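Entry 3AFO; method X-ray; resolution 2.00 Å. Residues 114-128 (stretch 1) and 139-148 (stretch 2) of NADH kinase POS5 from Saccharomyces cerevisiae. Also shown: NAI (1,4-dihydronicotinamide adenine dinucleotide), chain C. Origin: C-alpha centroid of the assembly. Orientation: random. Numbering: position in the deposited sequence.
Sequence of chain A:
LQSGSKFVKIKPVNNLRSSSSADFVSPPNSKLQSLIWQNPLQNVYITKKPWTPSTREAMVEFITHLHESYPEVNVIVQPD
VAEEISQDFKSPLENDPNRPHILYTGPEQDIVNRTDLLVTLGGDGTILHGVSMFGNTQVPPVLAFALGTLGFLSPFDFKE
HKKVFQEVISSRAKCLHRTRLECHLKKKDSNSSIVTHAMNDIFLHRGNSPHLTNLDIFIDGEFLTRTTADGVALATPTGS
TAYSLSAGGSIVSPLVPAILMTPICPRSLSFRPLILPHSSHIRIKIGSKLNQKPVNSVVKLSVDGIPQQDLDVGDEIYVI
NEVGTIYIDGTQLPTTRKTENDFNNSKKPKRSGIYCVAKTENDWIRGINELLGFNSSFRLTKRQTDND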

# COMPACT_ATOMS: atom_id res chain seq x y z
N ARG A 114 -33.68 -30.60 6.39
CA ARG A 114 -33.86 -31.69 5.44
C ARG A 114 -32.91 -31.69 4.26
O ARG A 114 -32.84 -32.66 3.51
N THR A 115 -32.14 -30.62 4.11
CA THR A 115 -31.18 -30.50 3.00
C THR A 115 -29.95 -31.42 3.12
O THR A 115 -29.21 -31.34 4.09
N ASP A 116 -29.73 -32.28 2.13
CA ASP A 116 -28.49 -33.05 2.02
C ASP A 116 -27.40 -32.25 1.29
O ASP A 116 -26.21 -32.42 1.56
N LEU A 117 -27.83 -31.42 0.35
CA LEU A 117 -26.92 -30.72 -0.54
C LEU A 117 -27.52 -29.38 -0.95
O LEU A 117 -28.69 -29.30 -1.34
N LEU A 118 -26.70 -28.33 -0.84
CA LEU A 118 -27.04 -27.01 -1.32
C LEU A 118 -26.44 -26.82 -2.71
O LEU A 118 -25.24 -26.98 -2.89
N VAL A 119 -27.29 -26.48 -3.69
CA VAL A 119 -26.85 -26.17 -5.04
C VAL A 119 -27.19 -24.70 -5.32
O VAL A 119 -28.34 -24.30 -5.20
N THR A 120 -26.18 -23.91 -5.69
CA THR A 120 -26.38 -22.49 -5.98
C THR A 120 -26.21 -22.20 -7.48
O THR A 120 -25.32 -22.73 -8.14
N LEU A 121 -27.10 -21.36 -8.00
CA LEU A 121 -27.08 -20.97 -9.40
C LEU A 121 -26.99 -19.44 -9.50
O LEU A 121 -27.98 -18.73 -9.34
N GLY A 122 -25.78 -18.93 -9.72
CA GLY A 122 -25.58 -17.49 -9.74
C GLY A 122 -24.14 -17.09 -9.52
O GLY A 122 -23.25 -17.53 -10.24
N GLY A 123 -23.93 -16.24 -8.51
CA GLY A 123 -22.60 -15.71 -8.20
C GLY A 123 -22.22 -15.88 -6.74
O GLY A 123 -22.77 -16.74 -6.04
N ASP A 124 -21.29 -15.05 -6.28
CA ASP A 124 -20.78 -15.13 -4.92
C ASP A 124 -21.87 -14.86 -3.90
O ASP A 124 -21.99 -15.59 -2.91
N GLY A 125 -22.69 -13.84 -4.17
CA GLY A 125 -23.83 -13.50 -3.33
C GLY A 125 -24.81 -14.65 -3.15
O GLY A 125 -25.40 -14.81 -2.08
N THR A 126 -24.97 -15.46 -4.20
CA THR A 126 -25.88 -16.61 -4.16
C THR A 126 -25.40 -17.66 -3.16
O THR A 126 -26.20 -18.14 -2.35
N ILE A 127 -24.12 -18.00 -3.22
CA ILE A 127 -23.50 -18.87 -2.22
C ILE A 127 -23.67 -18.28 -0.82
O ILE A 127 -24.14 -18.96 0.09
N LEU A 128 -23.28 -17.01 -0.64
CA LEU A 128 -23.34 -16.34 0.65
C LEU A 128 -24.73 -16.40 1.32
O LEU A 128 -24.86 -16.80 2.48
N VAL A 139 -23.82 -26.94 8.05
CA VAL A 139 -23.99 -26.60 6.64
C VAL A 139 -23.80 -27.84 5.77
O VAL A 139 -22.78 -28.52 5.85
N PRO A 140 -24.79 -28.16 4.91
CA PRO A 140 -24.60 -29.25 3.97
C PRO A 140 -23.52 -28.87 2.95
O PRO A 140 -23.24 -27.68 2.79
N PRO A 141 -22.94 -29.86 2.25
CA PRO A 141 -22.00 -29.59 1.16
C PRO A 141 -22.60 -28.63 0.14
O PRO A 141 -23.82 -28.64 -0.07
N VAL A 142 -21.75 -27.81 -0.47
CA VAL A 142 -22.20 -26.75 -1.38
C VAL A 142 -21.68 -26.97 -2.79
O VAL A 142 -20.47 -27.05 -3.02
N LEU A 143 -22.61 -27.07 -3.74
CA LEU A 143 -22.28 -27.26 -5.15
C LEU A 143 -22.66 -25.99 -5.88
O LEU A 143 -23.83 -25.64 -5.96
N ALA A 144 -21.64 -25.30 -6.40
CA ALA A 144 -21.82 -23.93 -6.85
C ALA A 144 -21.58 -23.80 -8.36
O ALA A 144 -20.48 -24.10 -8.85
N PHE A 145 -22.61 -23.37 -9.08
CA PHE A 145 -22.51 -23.15 -10.53
C PHE A 145 -22.58 -21.67 -10.86
O PHE A 145 -23.50 -20.98 -10.42
N ALA A 146 -21.63 -21.21 -11.66
CA ALA A 146 -21.55 -19.80 -12.06
C ALA A 146 -22.45 -19.48 -13.25
O ALA A 146 -22.28 -20.03 -14.35
N LEU A 147 -23.41 -18.59 -13.02
CA LEU A 147 -24.26 -18.08 -14.09
C LEU A 147 -24.24 -16.57 -14.06
O LEU A 147 -24.10 -15.97 -13.00
N GLY A 148 -24.39 -15.95 -15.23
CA GLY A 148 -24.38 -14.49 -15.33
C GLY A 148 -22.97 -13.95 -15.15
O GLY A 148 -21.98 -14.61 -15.52

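Two neighbouring parallel strands, 117-122 and 142-146, form this contact, zipped by six backbone hydrogen bonds from Leu118 N to Pro141 O (3.0 Å) through Leu147 N to Gly122 O (3.0 Å), with mostly apolar side chains packed on both faces of the sheet. On one face, Val119 (t) sets CG2 4.1 Å from Leu143 CB and CG1 4.0 Å from Phe145 CD2, meeting the ring at its edge. Phe145 (chi1 m) also receives Leu121 (m, t), whose CD2 lies 3.9 Å from Phe145 CD2, while Leu121 CB reaches Leu147 CD1 at 3.7 Å. The opposite face carries Leu118 (t, p), with CD2 4.0 Å from Val142 CG2, and Thr120 beside Ala144. Ile127 (m, t), on the following helix, brings CD1 to 3.6 Å from Ala144 CB and so covers this small residue. Before the strand, Thr115 (m) rests CG2 3.7 Å from Pro140 CG. The p rotamer of Thr120 places OG1 3.4 Å from Ala144 CB and 2.7 Å from water 1, which donates to Phe145 O (3.1 Å), so a single water links the strands. At Gly122 a CB would clash with Thr126 OG1, which accepts from Gly123 N (3.0 Å). Beyond the interface, Asp124 (m) takes a hydrogen bond at OD2 from NAI O2B (2.7 Å).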

# COMPACT_ATOMS: atom_id res chain seq x y z
CB ARG A 114 -35.33 -31.76 5.01
CG ARG A 114 -36.19 -32.33 6.13
CD ARG A 114 -37.62 -31.91 6.03
NE ARG A 114 -38.40 -32.47 7.12
CZ ARG A 114 -38.77 -31.80 8.21
NH1 ARG A 114 -38.43 -30.52 8.36
NH2 ARG A 114 -39.48 -32.41 9.15
CB THR A 115 -30.74 -29.02 2.84
OG1 THR A 115 -31.89 -28.21 2.53
CG2 THR A 115 -29.72 -28.89 1.73
CB ASP A 116 -28.70 -34.37 1.26
CG ASP A 116 -29.82 -35.25 1.83
OD1 ASP A 116 -30.26 -35.02 2.99
OD2 ASP A 116 -30.26 -36.18 1.11
CB LEU A 117 -26.64 -31.57 -1.79
CG LEU A 117 -25.73 -31.00 -2.89
CD1 LEU A 117 -24.28 -31.15 -2.51
CD2 LEU A 117 -26.00 -31.70 -4.22
CB LEU A 118 -26.54 -25.91 -0.35
CG LEU A 118 -26.57 -24.44 -0.82
CD1 LEU A 118 -27.99 -23.95 -1.10
CD2 LEU A 118 -25.86 -23.50 0.17
CB VAL A 119 -27.53 -27.08 -6.11
CG1 VAL A 119 -27.18 -26.60 -7.52
CG2 VAL A 119 -27.11 -28.56 -5.94
CB THR A 120 -25.42 -21.59 -5.15
OG1 THR A 120 -24.08 -21.95 -5.46
CG2 THR A 120 -25.65 -21.80 -3.65
CB LEU A 121 -28.34 -21.50 -10.10
CG LEU A 121 -28.60 -23.01 -10.03
CD1 LEU A 121 -30.00 -23.31 -10.50
CD2 LEU A 121 -27.59 -23.83 -10.82
CB ASP A 124 -19.58 -14.20 -4.73
CG ASP A 124 -18.37 -14.62 -5.54
OD1 ASP A 124 -18.23 -15.83 -5.85
OD2 ASP A 124 -17.55 -13.75 -5.88
CB THR A 126 -26.06 -17.25 -5.56
OG1 THR A 126 -26.22 -16.20 -6.53
CG2 THR A 126 -27.29 -18.15 -5.58
CB ILE A 127 -22.00 -19.07 -2.52
CG1 ILE A 127 -21.80 -19.68 -3.91
CG2 ILE A 127 -21.34 -19.94 -1.45
CD1 ILE A 127 -20.35 -19.86 -4.29
CB LEU A 128 -22.83 -14.89 0.55
CG LEU A 128 -21.32 -14.73 0.26
CD1 LEU A 128 -20.96 -13.25 0.28
CD2 LEU A 128 -20.46 -15.48 1.25
CB VAL A 139 -23.01 -25.46 6.19
CG1 VAL A 139 -23.40 -24.92 4.82
CG2 VAL A 139 -23.00 -24.32 7.21
CB PRO A 140 -25.97 -29.36 3.28
CG PRO A 140 -26.59 -28.01 3.45
CD PRO A 140 -26.10 -27.51 4.77
CB PRO A 141 -21.80 -30.97 0.53
CG PRO A 141 -22.16 -31.94 1.60
CD PRO A 141 -23.19 -31.30 2.44
CB VAL A 142 -21.76 -25.34 -0.88
CG1 VAL A 142 -22.30 -24.24 -1.80
CG2 VAL A 142 -22.23 -25.11 0.56
CB LEU A 143 -23.06 -28.46 -5.75
CG LEU A 143 -22.79 -28.76 -7.24
CD1 LEU A 143 -21.31 -28.88 -7.54
CD2 LEU A 143 -23.57 -30.00 -7.75
CB ALA A 144 -20.91 -23.00 -6.06
CB PHE A 145 -23.63 -23.87 -11.28
CG PHE A 145 -23.55 -25.37 -11.21
CD1 PHE A 145 -22.63 -26.06 -11.98
CD2 PHE A 145 -24.43 -26.08 -10.40
CE1 PHE A 145 -22.57 -27.46 -11.93
CE2 PHE A 145 -24.38 -27.47 -10.34
CZ PHE A 145 -23.45 -28.16 -11.11
CB ALA A 146 -20.12 -19.45 -12.38
CB LEU A 147 -25.69 -18.58 -13.94
CG LEU A 147 -25.85 -20.04 -14.37
CD1 LEU A 147 -26.61 -20.83 -13.33
CD2 LEU A 147 -26.48 -20.16 -15.76
PA NAI C . -21.93 -7.60 -4.10
O1A NAI C . -22.33 -8.10 -5.45
O2A NAI C . -22.37 -6.07 -3.77
O5B NAI C . -20.38 -7.57 -3.91
C5B NAI C . -19.70 -8.65 -4.31
C4B NAI C . -18.60 -8.23 -5.22
O4B NAI C . -17.48 -8.82 -4.50
C3B NAI C . -18.90 -9.12 -6.42
O3B NAI C . -18.11 -8.70 -7.53
C2B NAI C . -18.43 -10.48 -5.89
O2B NAI C . -18.05 -11.36 -6.95
C1B NAI C . -17.18 -10.10 -5.11
N9A NAI C . -16.91 -11.08 -4.02
C8A NAI C . -17.72 -11.43 -3.01
N7A NAI C . -17.10 -12.35 -2.25
C5A NAI C . -15.89 -12.57 -2.76
C6A NAI C . -14.81 -13.39 -2.42
N6A NAI C . -14.83 -14.20 -1.35
N1A NAI C . -13.72 -13.35 -3.21
C2A NAI C . -13.64 -12.58 -4.28
N3A NAI C . -14.65 -11.79 -4.63
C4A NAI C . -15.78 -11.77 -3.90
O3 NAI C . -22.59 -8.48 -2.85
PN NAI C . -22.44 -10.07 -2.74
O1N NAI C . -22.08 -10.66 -4.07
O2N NAI C . -23.63 -10.49 -1.96
O5D NAI C . -21.13 -10.33 -1.80
C5D NAI C . -21.04 -9.74 -0.51
C4D NAI C . -19.61 -9.25 -0.28
O4D NAI C . -19.49 -7.98 -0.96
C3D NAI C . -19.33 -8.88 1.17
O3D NAI C . -19.00 -10.04 1.94
C2D NAI C . -18.12 -7.94 1.00
O2D NAI C . -16.90 -8.68 1.20
C1D NAI C . -18.22 -7.50 -0.49
N1N NAI C . -18.19 -6.03 -0.53
C2N NAI C . -17.10 -5.44 -1.16
C3N NAI C . -16.97 -4.06 -1.22
C7N NAI C . -15.74 -3.47 -1.96
O7N NAI C . -15.58 -2.26 -2.09
N7N NAI C . -14.90 -4.36 -2.44
C4N NAI C . -17.96 -3.26 -0.64
C5N NAI C . -19.07 -3.84 0.01
C6N NAI C . -19.20 -5.23 0.08
O HOH W 1 -23.23 -20.25 -7.40